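Local coordinates for ileal bile acid-binding protein (Danio rerio, PDB 3ELX), which binds bile acids such as cholate, and probably serves as a cytoplasmic lipid carrier of the fatty acid-binding protein family, at residues L40-V45 and G110-T115. Residues are numbered along the deposited sequence; the frame is centred on the assembly and turned at random.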
loop_
_atom_site.group_PDB
_atom_site.type_symbol
_atom_site.label_atom_id
_atom_site.label_comp_id
_atom_site.label_asym_id
_atom_site.label_seq_id
_atom_site.Cartn_x
_atom_site.Cartn_y
_atom_site.Cartn_z
ATOM N N LEU A 40 -2.956 3.413 9.628
ATOM C CA LEU A 40 -3.790 2.848 8.583
ATOM C C LEU A 40 -4.094 1.378 8.859
ATOM O O LEU A 40 -3.172 0.584 9.092
ATOM C CB LEU A 40 -3.084 2.957 7.244
ATOM C CG LEU A 40 -3.874 2.531 6.011
ATOM C CD1 LEU A 40 -4.956 3.568 5.737
ATOM C CD2 LEU A 40 -2.930 2.396 4.808
ATOM N N VAL A 41 -5.380 1.025 8.809
ATOM C CA VAL A 41 -5.815 -0.375 8.856
ATOM C C VAL A 41 -6.027 -0.904 7.445
ATOM O O VAL A 41 -6.662 -0.255 6.608
ATOM C CB VAL A 41 -7.090 -0.570 9.699
ATOM C CG1 VAL A 41 -7.613 -1.999 9.596
ATOM C CG2 VAL A 41 -6.792 -0.240 11.152
ATOM N N THR A 42 -5.463 -2.080 7.201
ATOM C CA THR A 42 -5.553 -2.762 5.918
ATOM C C THR A 42 -6.290 -4.070 6.119
ATOM O O THR A 42 -5.951 -4.843 7.013
ATOM C CB THR A 42 -4.145 -3.069 5.360
ATOM O OG1 THR A 42 -3.434 -1.848 5.142
ATOM C CG2 THR A 42 -4.236 -3.806 4.040
ATOM N N GLU A 43 -7.291 -4.324 5.285
ATOM C CA GLU A 43 -7.978 -5.604 5.284
ATOM C C GLU A 43 -7.680 -6.309 3.963
ATOM O O GLU A 43 -7.880 -5.732 2.887
ATOM C CB GLU A 43 -9.474 -5.384 5.444
ATOM C CG GLU A 43 -10.293 -6.647 5.463
ATOM C CD GLU A 43 -11.782 -6.355 5.455
ATOM O OE1 GLU A 43 -12.179 -5.186 5.205
ATOM O OE2 GLU A 43 -12.553 -7.297 5.701
ATOM N N ILE A 44 -7.202 -7.545 4.052
ATOM C CA ILE A 44 -6.881 -8.303 2.839
ATOM C C ILE A 44 -7.628 -9.631 2.814
ATOM O O ILE A 44 -7.676 -10.348 3.815
ATOM C CB ILE A 44 -5.364 -8.554 2.683
ATOM C CG1 ILE A 44 -4.589 -7.237 2.802
ATOM C CG2 ILE A 44 -5.066 -9.237 1.319
ATOM C CD1 ILE A 44 -3.124 -7.423 3.139
ATOM N N VAL A 45 -8.233 -9.935 1.663
ATOM C CA VAL A 45 -8.750 -11.268 1.392
ATOM C C VAL A 45 -7.964 -11.796 0.200
ATOM O O VAL A 45 -8.013 -11.220 -0.900
ATOM C CB VAL A 45 -10.281 -11.284 1.118
ATOM C CG1 VAL A 45 -10.740 -12.707 0.820
ATOM C CG2 VAL A 45 -11.053 -10.723 2.309
ATOM N N GLY A 110 6.047 -12.271 10.170
ATOM C CA GLY A 110 4.662 -12.217 10.614
ATOM C C GLY A 110 3.994 -10.862 10.458
ATOM O O GLY A 110 2.837 -10.699 10.851
ATOM N N LYS A 111 4.722 -9.898 9.894
ATOM C CA LYS A 111 4.215 -8.529 9.718
ATOM C C LYS A 111 4.005 -8.222 8.243
ATOM O O LYS A 111 4.696 -8.773 7.392
ATOM C CB LYS A 111 5.191 -7.498 10.279
ATOM C CG LYS A 111 5.795 -7.842 11.625
ATOM C CD LYS A 111 4.932 -7.370 12.743
ATOM C CE LYS A 111 5.655 -7.625 14.051
ATOM N NZ LYS A 111 5.397 -6.547 15.018
ATOM N N LEU A 112 3.059 -7.335 7.956
ATOM C CA LEU A 112 2.831 -6.847 6.594
ATOM C C LEU A 112 3.772 -5.678 6.344
ATOM O O LEU A 112 3.668 -4.649 7.006
ATOM C CB LEU A 112 1.371 -6.410 6.425
ATOM C CG LEU A 112 0.959 -5.789 5.086
ATOM C CD1 LEU A 112 1.051 -6.800 3.984
ATOM C CD2 LEU A 112 -0.451 -5.203 5.171
ATOM N N VAL A 113 4.699 -5.839 5.398
ATOM C CA VAL A 113 5.678 -4.797 5.114
ATOM C C VAL A 113 5.452 -4.240 3.721
ATOM O O VAL A 113 5.564 -4.968 2.735
ATOM C CB VAL A 113 7.120 -5.320 5.225
ATOM C CG1 VAL A 113 8.099 -4.175 5.001
ATOM C CG2 VAL A 113 7.358 -5.962 6.608
ATOM N N GLU A 114 5.144 -2.949 3.661
ATOM C CA GLU A 114 4.757 -2.285 2.421
ATOM C C GLU A 114 5.749 -1.181 2.107
ATOM O O GLU A 114 5.938 -0.271 2.911
ATOM C CB GLU A 114 3.355 -1.708 2.551
ATOM C CG GLU A 114 2.297 -2.766 2.762
ATOM C CD GLU A 114 0.922 -2.167 2.949
ATOM O OE1 GLU A 114 0.261 -1.867 1.931
ATOM O OE2 GLU A 114 0.509 -1.992 4.114
ATOM N N THR A 115 6.397 -1.280 0.949
ATOM C CA THR A 115 7.428 -0.313 0.572
ATOM C C THR A 115 6.986 0.446 -0.680
ATOM O O THR A 115 6.740 -0.172 -1.728
ATOM C CB THR A 115 8.767 -1.023 0.303
ATOM O OG1 THR A 115 9.169 -1.783 1.450
ATOM C CG2 THR A 115 9.865 -0.011 -0.065
HETATM O O HOH W 1 -2.293 -1.568 2.794
#
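Leu112 meets Ile44 and Thr42 through a single methyl, CD2. Its CG lies anti to the backbone N (chi1 176°), which helps to make CD2 the methyl nearest strand 41-45. The closest approach is apolar: Leu112 CD2 lies 4.0 Å from Ile44 CD1, and the two side chains reach toward each other tip to tip. Leu112 CD2 also lies 4.2 Å from Thr42 CG2, where the two side chains cross at about a right angle.

The polar part of the contact is bridged by water. Thr42 OG1 is hydrogen-bonded to a water at 2.6 Å. The same water donates to Glu114 OE1 at 2.7 Å. The direct gap is wider, 4.1 Å from Thr42 OG1 to Glu114 OE2, and no direct hydrogen bond joins the segments. Glu114 OE2 forms a salt bridge with Arg129, which probably favours the charged carboxylate. Together with the water at Glu114 OE1, this probably restrains rotation of the buried group.

The strands are not sheet neighbours here. Their axes pass 10.8 Å apart at 106°, and the inward side chains meet at only a few points, with a water between two of them. This is orthogonal packing across the interior of the fatty acid-binding protein barrel. Glu114 lies near Gln55, which contacts cholate in another structure of this protein. Strands 8-16 and 124-133 separate the two strands in the sheet order. Trp10 of strand 8-16 touches both Ile44 and Leu112, while Arg129 of strand 124-133 packs against Thr42. Strand 50-57 flanks strand 41-47 with Phe51 and Trp53, and strand 102-108 flanks strand 111-119 with Gln103 and Thr105.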